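Local coordinates for NS3-like protein (Alongshan virus, PDB 6M40) that probably unwinds RNA with energy from nucleoside triphosphate hydrolysis, as the helicase domain of a flavivirus-like NS3 protein, at residues 70-75 and 86-91; 110-115 and 142-147; 172-177 and 308-313. All blocks are in the same frame, centred on the assembly; numbering follows the deposited sequence.

Contact 1 of 3, residues 70-75 and 86-91; sequences KWVCAM and ARVVVT
Arg87 lays its guanidinium over one face of the Trp71 indole, a cation-pi contact just ahead of a short parallel strand pair. The group sits above the five-membered ring, with Arg87 CZ 4.1 Å from its centroid, and the two planes are inclined by 33° rather than stacked flat. Arg87 NH2 makes the nearest approach, 3.3 Å from Trp71 CD1. A bend in the arginine chain (chi3 -65°) turns NE out of an extended line, and the tip comes nearer to the tryptophan than the first bond of the side chain would suggest. At the indole edge, Trp71 CE3 meets Ala86 CA, while the Ala86 methyl packs against Cys73 SG.

Farther along, the pairing sorts side chains onto two faces. Val72 CG2 reaches Val88 CG1 at 3.9 Å, the two side chains meeting at a slant; Ala74 and Val90 continue this face, where Leu63 of helix 56-64 packs on both Val72 and Val90. On the other face Met75, a selenomethionine, places CB 3.8 Å from Val89 CG1, and its extended chain then leads away from the neighbouring strand, with contact to Tyr99 of helix 93-102.

Backbone bonds run from Cys73 N to Val88 O (2.9 Å), from Val90 N to Cys73 O and from Met75 N to Val90 O. Thr91 adds a side-chain bond: with OG1 anti to its own backbone N (chi1 167°), the hydroxyl donates to Met75 O at 2.7 Å, in the carbonyl plane. Strand 72-75 is outermost in its sheet, and this arrangement is the parallel edge pair of a P-loop NTPase sheet, here in the Flavivirus DEAD domain.

Contact 2 of 3, residues 110-115 and 142-147; sequences DVSYVL and KAACIE
Ser112 OG accepts a hydrogen bond from Ala144 N at 2.8 Å, a side chain doing what a carbonyl would do farther along the ladder. OG stands beside its own backbone N (chi1 -73°), and Ser46 OG adds a weak second bond to it. Regular parallel pairing takes over from there: Tyr113 N binds Ala144 O at 3.1 Å, Ile146 N binds Tyr113 O, and Leu115 N closes on Ile146 O at 3.0 Å. The charged ends turn to other partners, Glu147 to His133 and Asp110 to Asn47.

Around this polar spine the packing is almost wholly buried. The Ala143 methyl points at the opposite segment and rests near Ser112 OG and Val111 O. Val114 and Ile146 lie side by side, CG2 of the valine 4.1 Å from CB of the isoleucine, on the face covered by helix 31-42. On the other face Leu115 CD1 touches Cys145 SG at 4.2 Å, and Ile132 of helix 123-136 packs on both Tyr113 and Cys145. Strand 111-116, helix 123-136 and strand 145-149 thus form a beta-alpha-beta crossover, the repeating unit of the P-loop NTPase fold.

Contact 3 of 3, residues 172-177 and 308-313; sequences DRVYNE and YYRPAN
Pro311 lies against one face of the Tyr175 ring, its CA 3.7 Å from the ring centroid in a CH-pi contact, while Tyr309 O approaches the same ring at its edge, in plane. Both belong to a parallel strand pair of the mixed sheet in the second, RecA-like half of the helicase. Tyr175 CG sits in the crowded position between backbone N and carbonyl carbon (chi1 65°), side by side with the proline. Asp267 takes hydrogen bonds from two tyrosines, its O from Tyr175 OH and its OD2 with Tyr308 OH.

The Arg310 guanidinium is met similarly: Val174 CG2 rests over one face, 3.7 Å from Arg310 NH2, and Asp172 CB lies at the edge. The carboxylate of Asp172 does not form a salt bridge with this arginine; OD1 binds Arg297 of helix 290-297 and meets the edge of the Tyr308 ring, 3.3 Å from Tyr308 CD2. Arg173 and Tyr309 point the same way, with the guanidinium and ring planes 90° apart; the aliphatic Arg173 CD packs 3.6 Å from Tyr309 CE2. Phe266 stacks with the Tyr309 ring, tying the pair to strand 264-276.

Backbone bonds of uneven length join the strands. Arg173 N holds Tyr308 O at 2.9 Å, Arg310 N reaches Arg173 O in a weak bond, and Tyr175 N binds Arg310 O at 3.3 Å. Past the last paired residue, Ala312 N donates to Tyr175 O at 2.9 Å from above the carbonyl plane, 38° out of it.

Contacts 1 and 2 are two pairings within one parallel sheet: their centres lie 14 Å apart and their nearest atoms about 7 Å, with strand 48-53 running between strands 88-92 and 111-116. Contact 3 belongs to the other sheet, on the opposite side of the chain's centre, 43 Å from contact 1 and 41 Å from contact 2 between centres. Strand 170-175 is the next strand after 145-149, reached through a linker that is partly unmodelled, and so contact 3 follows contact 2. As in related helicases, strand 111-116 runs into the DExH (Walker B) motif, and the nucleotide probably binds in the cleft between the two RecA-like halves.

Contact 1 of 3, residues 70-75 and 86-91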
loop_
_atom_site.group_PDB
_atom_site.type_symbol
_atom_site.label_atom_id
_atom_site.label_comp_id
_atom_site.label_asym_id
_atom_site.label_seq_id
_atom_site.Cartn_x
_atom_site.Cartn_y
_atom_site.Cartn_z
ATOM N N LYS A 70 -28.646 -4.364 2.966
ATOM C CA LYS A 70 -29.498 -3.645 2.021
ATOM C C LYS A 70 -28.730 -2.906 0.922
ATOM O O LYS A 70 -28.027 -3.545 0.133
ATOM C CB LYS A 70 -30.420 -2.687 2.795
ATOM C CG LYS A 70 -31.517 -3.421 3.572
ATOM C CD LYS A 70 -32.443 -2.505 4.370
ATOM C CE LYS A 70 -33.227 -3.305 5.413
ATOM N NZ LYS A 70 -32.332 -3.985 6.397
ATOM N N TRP A 71 -28.862 -1.579 0.840
ATOM C CA TRP A 71 -28.463 -0.830 -0.357
ATOM C C TRP A 71 -26.945 -0.667 -0.418
ATOM O O TRP A 71 -26.393 0.402 -0.146
ATOM C CB TRP A 71 -29.124 0.550 -0.376
ATOM C CG TRP A 71 -30.570 0.592 -0.735
ATOM C CD1 TRP A 71 -31.602 0.046 -0.039
ATOM C CD2 TRP A 71 -31.154 1.264 -1.859
ATOM N NE1 TRP A 71 -32.792 0.317 -0.668
ATOM C CE2 TRP A 71 -32.544 1.065 -1.787
ATOM C CE3 TRP A 71 -30.635 2.007 -2.923
ATOM C CZ2 TRP A 71 -33.424 1.577 -2.741
ATOM C CZ3 TRP A 71 -31.511 2.515 -3.869
ATOM C CH2 TRP A 71 -32.887 2.298 -3.772
ATOM N N VAL A 72 -26.257 -1.722 -0.852
ATOM C CA VAL A 72 -24.795 -1.716 -0.956
ATOM C C VAL A 72 -24.395 -1.873 -2.421
ATOM O O VAL A 72 -24.785 -2.849 -3.072
ATOM C CB VAL A 72 -24.157 -2.826 -0.104
ATOM C CG1 VAL A 72 -22.704 -3.054 -0.516
ATOM C CG2 VAL A 72 -24.244 -2.480 1.377
ATOM N N CYS A 73 -23.596 -0.929 -2.925
ATOM C CA CYS A 73 -23.104 -0.944 -4.295
ATOM C C CYS A 73 -21.580 -0.930 -4.312
ATOM O O CYS A 73 -20.944 -0.334 -3.440
ATOM C CB CYS A 73 -23.611 0.265 -5.102
ATOM S SG CYS A 73 -25.335 0.210 -5.652
ATOM N N ALA A 74 -20.998 -1.563 -5.327
ATOM C CA ALA A 74 -19.552 -1.617 -5.481
ATOM C C ALA A 74 -19.078 -0.659 -6.568
ATOM O O ALA A 74 -19.832 -0.266 -7.462
ATOM C CB ALA A 74 -19.092 -3.041 -5.811
HETATM N N MSE A 75 -17.801 -0.303 -6.481
HETATM C CA MSE A 75 -17.169 0.579 -7.446
HETATM C C MSE A 75 -15.779 0.037 -7.752
HETATM O O MSE A 75 -14.816 0.379 -7.076
HETATM C CB MSE A 75 -17.094 2.007 -6.898
HETATM C CG MSE A 75 -16.839 3.062 -7.933
HETATM SE SE MSE A 75 -17.013 4.884 -7.239
HETATM C CE MSE A 75 -16.806 5.822 -8.926
ATOM N N ALA A 86 -27.541 4.430 -4.922
ATOM C CA ALA A 86 -26.903 3.630 -3.883
ATOM C C ALA A 86 -26.861 4.424 -2.582
ATOM O O ALA A 86 -27.188 5.611 -2.545
ATOM C CB ALA A 86 -25.491 3.208 -4.303
ATOM N N ARG A 87 -26.446 3.742 -1.508
ATOM C CA ARG A 87 -26.304 4.364 -0.191
ATOM C C ARG A 87 -25.058 3.940 0.576
ATOM O O ARG A 87 -24.708 4.619 1.546
ATOM C CB ARG A 87 -27.529 4.063 0.683
ATOM C CG ARG A 87 -28.595 5.148 0.668
ATOM C CD ARG A 87 -29.370 5.207 1.979
ATOM N NE ARG A 87 -30.156 4.002 2.238
ATOM C CZ ARG A 87 -31.328 3.737 1.671
ATOM N NH1 ARG A 87 -31.850 4.582 0.796
ATOM N NH2 ARG A 87 -31.975 2.622 1.972
ATOM N N VAL A 88 -24.382 2.856 0.204
ATOM C CA VAL A 88 -23.111 2.460 0.807
ATOM C C VAL A 88 -22.260 1.908 -0.328
ATOM O O VAL A 88 -22.581 0.854 -0.886
ATOM C CB VAL A 88 -23.271 1.414 1.923
ATOM C CG1 VAL A 88 -21.971 0.643 2.110
ATOM C CG2 VAL A 88 -23.684 2.080 3.229
ATOM N N VAL A 89 -21.177 2.602 -0.667
ATOM C CA VAL A 89 -20.290 2.195 -1.751
ATOM C C VAL A 89 -19.008 1.641 -1.147
ATOM O O VAL A 89 -18.461 2.217 -0.200
ATOM C CB VAL A 89 -19.988 3.374 -2.699
ATOM C CG1 VAL A 89 -19.155 2.905 -3.891
ATOM C CG2 VAL A 89 -21.275 4.029 -3.156
ATOM N N VAL A 90 -18.538 0.520 -1.676
ATOM C CA VAL A 90 -17.228 -0.008 -1.335
ATOM C C VAL A 90 -16.387 -0.001 -2.600
ATOM O O VAL A 90 -16.864 -0.370 -3.679
ATOM C CB VAL A 90 -17.295 -1.429 -0.732
ATOM C CG1 VAL A 90 -18.104 -1.431 0.548
ATOM C CG2 VAL A 90 -17.863 -2.404 -1.736
ATOM N N THR A 91 -15.133 0.402 -2.459
ATOM C CA THR A 91 -14.216 0.477 -3.582
ATOM C C THR A 91 -12.803 0.431 -3.010
ATOM O O THR A 91 -12.609 0.020 -1.865
ATOM C CB THR A 91 -14.518 1.733 -4.418
ATOM O OG1 THR A 91 -13.454 1.981 -5.343
ATOM C CG2 THR A 91 -14.743 2.950 -3.535
#

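Contact 2 of 3, residues 110-115 and 142-147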
loop_
_atom_site.group_PDB
_atom_site.type_symbol
_atom_site.label_atom_id
_atom_site.label_comp_id
_atom_site.label_asym_id
_atom_site.label_seq_id
_atom_site.Cartn_x
_atom_site.Cartn_y
_atom_site.Cartn_z
ATOM N N ASP A 110 -22.803 15.311 3.676
ATOM C CA ASP A 110 -23.613 14.194 4.147
ATOM C C ASP A 110 -23.005 12.860 3.744
ATOM O O ASP A 110 -23.719 11.865 3.597
ATOM C CB ASP A 110 -25.044 14.304 3.613
ATOM C CG ASP A 110 -25.120 14.236 2.088
ATOM O OD1 ASP A 110 -24.169 14.663 1.404
ATOM O OD2 ASP A 110 -26.147 13.758 1.565
ATOM N N VAL A 111 -21.688 12.818 3.560
ATOM C CA VAL A 111 -20.990 11.608 3.143
ATOM C C VAL A 111 -19.917 11.299 4.173
ATOM O O VAL A 111 -18.974 12.083 4.355
ATOM C CB VAL A 111 -20.365 11.744 1.746
ATOM C CG1 VAL A 111 -19.726 10.428 1.342
ATOM C CG2 VAL A 111 -21.404 12.171 0.727
ATOM N N SER A 112 -20.044 10.144 4.817
ATOM C CA SER A 112 -19.050 9.643 5.756
ATOM C C SER A 112 -18.222 8.557 5.079
ATOM O O SER A 112 -18.672 7.895 4.139
ATOM C CB SER A 112 -19.721 9.112 7.024
ATOM O OG SER A 112 -20.206 10.186 7.803
ATOM N N TYR A 113 -16.986 8.402 5.545
ATOM C CA TYR A 113 -16.015 7.516 4.915
ATOM C C TYR A 113 -15.525 6.506 5.948
ATOM O O TYR A 113 -15.550 6.771 7.152
ATOM C CB TYR A 113 -14.868 8.349 4.290
ATOM C CG TYR A 113 -15.389 9.457 3.364
ATOM C CD1 TYR A 113 -15.830 10.678 3.880
ATOM C CD2 TYR A 113 -15.464 9.276 1.980
ATOM C CE1 TYR A 113 -16.321 11.685 3.052
ATOM C CE2 TYR A 113 -15.959 10.288 1.140
ATOM C CZ TYR A 113 -16.380 11.485 1.689
ATOM O OH TYR A 113 -16.863 12.491 0.882
ATOM N N VAL A 114 -15.161 5.313 5.479
ATOM C CA VAL A 114 -14.492 4.299 6.294
ATOM C C VAL A 114 -13.297 3.811 5.488
ATOM O O VAL A 114 -13.474 3.222 4.414
ATOM C CB VAL A 114 -15.411 3.110 6.650
ATOM C CG1 VAL A 114 -14.585 1.947 7.166
ATOM C CG2 VAL A 114 -16.465 3.508 7.684
ATOM N N LEU A 115 -12.093 4.043 5.995
ATOM C CA LEU A 115 -10.872 3.698 5.285
ATOM C C LEU A 115 -10.118 2.613 6.035
ATOM O O LEU A 115 -9.907 2.718 7.245
ATOM C CB LEU A 115 -9.978 4.923 5.115
ATOM C CG LEU A 115 -10.340 5.947 4.038
ATOM C CD1 LEU A 115 -11.691 6.583 4.262
ATOM C CD2 LEU A 115 -9.240 6.995 4.023
ATOM N N LYS A 142 -21.721 17.263 8.547
ATOM C CA LYS A 142 -22.599 16.287 9.186
ATOM C C LYS A 142 -22.213 14.882 8.745
ATOM O O LYS A 142 -23.033 14.081 8.291
ATOM C CB LYS A 142 -24.059 16.607 8.880
ATOM C CG LYS A 142 -24.603 17.726 9.759
ATOM C CD LYS A 142 -25.783 18.440 9.130
ATOM C CE LYS A 142 -25.792 19.916 9.501
ATOM N NZ LYS A 142 -26.445 20.739 8.448
ATOM N N ALA A 143 -20.927 14.576 8.887
ATOM C CA ALA A 143 -20.380 13.277 8.527
ATOM C C ALA A 143 -19.096 13.069 9.320
ATOM O O ALA A 143 -18.504 14.019 9.834
ATOM C CB ALA A 143 -20.119 13.179 7.022
ATOM N N ALA A 144 -18.677 11.812 9.414
ATOM C CA ALA A 144 -17.466 11.439 10.127
ATOM C C ALA A 144 -16.640 10.492 9.265
ATOM O O ALA A 144 -17.113 9.975 8.244
ATOM C CB ALA A 144 -17.794 10.775 11.474
ATOM N N CYS A 145 -15.390 10.272 9.686
ATOM C CA CYS A 145 -14.505 9.286 9.078
ATOM C C CYS A 145 -14.074 8.285 10.143
ATOM O O CYS A 145 -13.967 8.618 11.323
ATOM C CB CYS A 145 -13.271 9.954 8.443
ATOM S SG CYS A 145 -12.017 8.830 7.767
ATOM N N ILE A 146 -13.816 7.055 9.714
ATOM C CA ILE A 146 -13.254 6.030 10.576
ATOM C C ILE A 146 -12.006 5.491 9.888
ATOM O O ILE A 146 -12.102 4.800 8.865
ATOM C CB ILE A 146 -14.251 4.906 10.876
ATOM C CG1 ILE A 146 -15.413 5.460 11.707
ATOM C CG2 ILE A 146 -13.563 3.771 11.627
ATOM C CD1 ILE A 146 -16.468 4.450 12.045
ATOM N N GLU A 147 -10.846 5.804 10.448
ATOM C CA GLU A 147 -9.579 5.256 9.999
ATOM C C GLU A 147 -9.235 4.010 10.802
ATOM O O GLU A 147 -9.418 3.974 12.022
ATOM C CB GLU A 147 -8.455 6.276 10.178
ATOM C CG GLU A 147 -8.210 7.198 9.023
ATOM C CD GLU A 147 -6.956 8.010 9.226
ATOM O OE1 GLU A 147 -6.038 7.528 9.921
ATOM O OE2 GLU A 147 -6.893 9.135 8.705
#

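Contact 3 of 3, residues 172-177 and 308-313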
loop_
_atom_site.group_PDB
_atom_site.type_symbol
_atom_site.label_atom_id
_atom_site.label_comp_id
_atom_site.label_asym_id
_atom_site.label_seq_id
_atom_site.Cartn_x
_atom_site.Cartn_y
_atom_site.Cartn_z
ATOM N N ASP A 172 7.806 -15.922 16.991
ATOM C CA ASP A 172 8.861 -15.105 16.405
ATOM C C ASP A 172 10.205 -15.775 16.644
ATOM O O ASP A 172 10.596 -16.009 17.792
ATOM C CB ASP A 172 8.853 -13.700 17.001
ATOM C CG ASP A 172 7.613 -12.933 16.633
ATOM O OD1 ASP A 172 7.439 -12.639 15.433
ATOM O OD2 ASP A 172 6.799 -12.656 17.537
ATOM N N ARG A 173 10.910 -16.069 15.559
ATOM C CA ARG A 173 12.215 -16.697 15.612
ATOM C C ARG A 173 13.182 -15.855 14.795
ATOM O O ARG A 173 12.805 -14.852 14.184
ATOM C CB ARG A 173 12.146 -18.143 15.112
ATOM C CG ARG A 173 11.254 -19.022 15.972
ATOM C CD ARG A 173 11.203 -20.439 15.447
ATOM N NE ARG A 173 10.299 -21.284 16.219
ATOM C CZ ARG A 173 10.080 -22.568 15.961
ATOM N NH1 ARG A 173 10.702 -23.158 14.949
ATOM N NH2 ARG A 173 9.237 -23.264 16.712
ATOM N N VAL A 174 14.444 -16.271 14.792
ATOM C CA VAL A 174 15.521 -15.462 14.241
ATOM C C VAL A 174 16.535 -16.381 13.581
ATOM O O VAL A 174 17.111 -17.253 14.244
ATOM C CB VAL A 174 16.201 -14.610 15.325
ATOM C CG1 VAL A 174 17.500 -14.066 14.811
ATOM C CG2 VAL A 174 15.283 -13.477 15.767
ATOM N N TYR A 175 16.765 -16.177 12.289
ATOM C CA TYR A 175 17.809 -16.866 11.549
ATOM C C TYR A 175 19.004 -15.937 11.389
ATOM O O TYR A 175 18.845 -14.747 11.108
ATOM C CB TYR A 175 17.296 -17.318 10.180
ATOM C CG TYR A 175 16.931 -16.186 9.245
ATOM C CD1 TYR A 175 17.891 -15.600 8.433
ATOM C CD2 TYR A 175 15.629 -15.712 9.166
ATOM C CE1 TYR A 175 17.571 -14.575 7.582
ATOM C CE2 TYR A 175 15.298 -14.681 8.308
ATOM C CZ TYR A 175 16.273 -14.112 7.518
ATOM O OH TYR A 175 15.965 -13.077 6.655
ATOM N N ASN A 176 20.202 -16.488 11.578
ATOM C CA ASN A 176 21.434 -15.723 11.476
ATOM C C ASN A 176 22.223 -16.029 10.216
ATOM O O ASN A 176 23.225 -15.356 9.951
ATOM C CB ASN A 176 22.331 -16.006 12.692
ATOM C CG ASN A 176 21.797 -15.390 13.973
ATOM O OD1 ASN A 176 22.171 -14.276 14.344
ATOM N ND2 ASN A 176 20.932 -16.121 14.665
ATOM N N GLU A 177 21.803 -17.023 9.439
ATOM C CA GLU A 177 22.668 -17.662 8.455
ATOM C C GLU A 177 22.199 -17.470 7.019
ATOM O O GLU A 177 22.787 -18.062 6.107
ATOM C CB GLU A 177 22.762 -19.159 8.773
ATOM C CG GLU A 177 23.285 -19.466 10.175
ATOM C CD GLU A 177 22.776 -20.791 10.733
ATOM O OE1 GLU A 177 21.579 -21.106 10.555
ATOM O OE2 GLU A 177 23.574 -21.514 11.362
ATOM N N TYR A 308 7.089 -16.830 12.303
ATOM C CA TYR A 308 7.643 -15.663 11.626
ATOM C C TYR A 308 9.150 -15.647 11.808
ATOM O O TYR A 308 9.639 -15.589 12.942
ATOM C CB TYR A 308 7.028 -14.372 12.170
ATOM C CG TYR A 308 7.604 -13.112 11.548
ATOM C CD1 TYR A 308 7.422 -12.839 10.201
ATOM C CD2 TYR A 308 8.314 -12.189 12.311
ATOM C CE1 TYR A 308 7.940 -11.693 9.629
ATOM C CE2 TYR A 308 8.833 -11.043 11.746
ATOM C CZ TYR A 308 8.641 -10.799 10.400
ATOM O OH TYR A 308 9.154 -9.661 9.819
ATOM N N TYR A 309 9.877 -15.663 10.696
ATOM C CA TYR A 309 11.334 -15.706 10.688
ATOM C C TYR A 309 11.870 -14.403 10.100
ATOM O O TYR A 309 11.704 -14.140 8.905
ATOM C CB TYR A 309 11.819 -16.921 9.899
ATOM C CG TYR A 309 11.299 -18.220 10.468
ATOM C CD1 TYR A 309 10.061 -18.728 10.089
ATOM C CD2 TYR A 309 12.043 -18.933 11.394
ATOM C CE1 TYR A 309 9.586 -19.919 10.618
ATOM C CE2 TYR A 309 11.581 -20.110 11.922
ATOM C CZ TYR A 309 10.354 -20.605 11.535
ATOM O OH TYR A 309 9.907 -21.789 12.080
ATOM N N ARG A 310 12.510 -13.587 10.946
ATOM C CA ARG A 310 13.237 -12.387 10.563
ATOM C C ARG A 310 14.732 -12.597 10.800
ATOM O O ARG A 310 15.117 -13.389 11.665
ATOM C CB ARG A 310 12.771 -11.172 11.374
ATOM C CG ARG A 310 13.389 -11.103 12.762
ATOM C CD ARG A 310 12.859 -9.937 13.576
ATOM N NE ARG A 310 13.272 -10.046 14.972
ATOM C CZ ARG A 310 12.633 -10.772 15.884
ATOM N NH1 ARG A 310 11.550 -11.459 15.546
ATOM N NH2 ARG A 310 13.080 -10.817 17.130
ATOM N N PRO A 311 15.605 -11.898 10.074
ATOM C CA PRO A 311 17.043 -12.070 10.320
ATOM C C PRO A 311 17.467 -11.426 11.630
ATOM O O PRO A 311 16.975 -10.362 12.011
ATOM C CB PRO A 311 17.702 -11.389 9.117
ATOM C CG PRO A 311 16.689 -10.427 8.610
ATOM C CD PRO A 311 15.337 -11.007 8.928
ATOM N N ALA A 312 18.384 -12.104 12.329
ATOM C CA ALA A 312 18.923 -11.574 13.577
ATOM C C ALA A 312 19.349 -10.124 13.408
ATOM O O ALA A 312 18.981 -9.253 14.204
ATOM C CB ALA A 312 20.108 -12.423 14.043
ATOM N N ASN A 313 20.126 -9.853 12.361
ATOM C CA ASN A 313 20.623 -8.513 12.077
ATOM C C ASN A 313 19.525 -7.717 11.366
ATOM O O ASN A 313 19.621 -7.357 10.192
ATOM C CB ASN A 313 21.901 -8.588 11.246
ATOM C CG ASN A 313 23.097 -9.094 12.040
ATOM O OD1 ASN A 313 22.977 -9.457 13.208
ATOM N ND2 ASN A 313 24.259 -9.119 11.400
#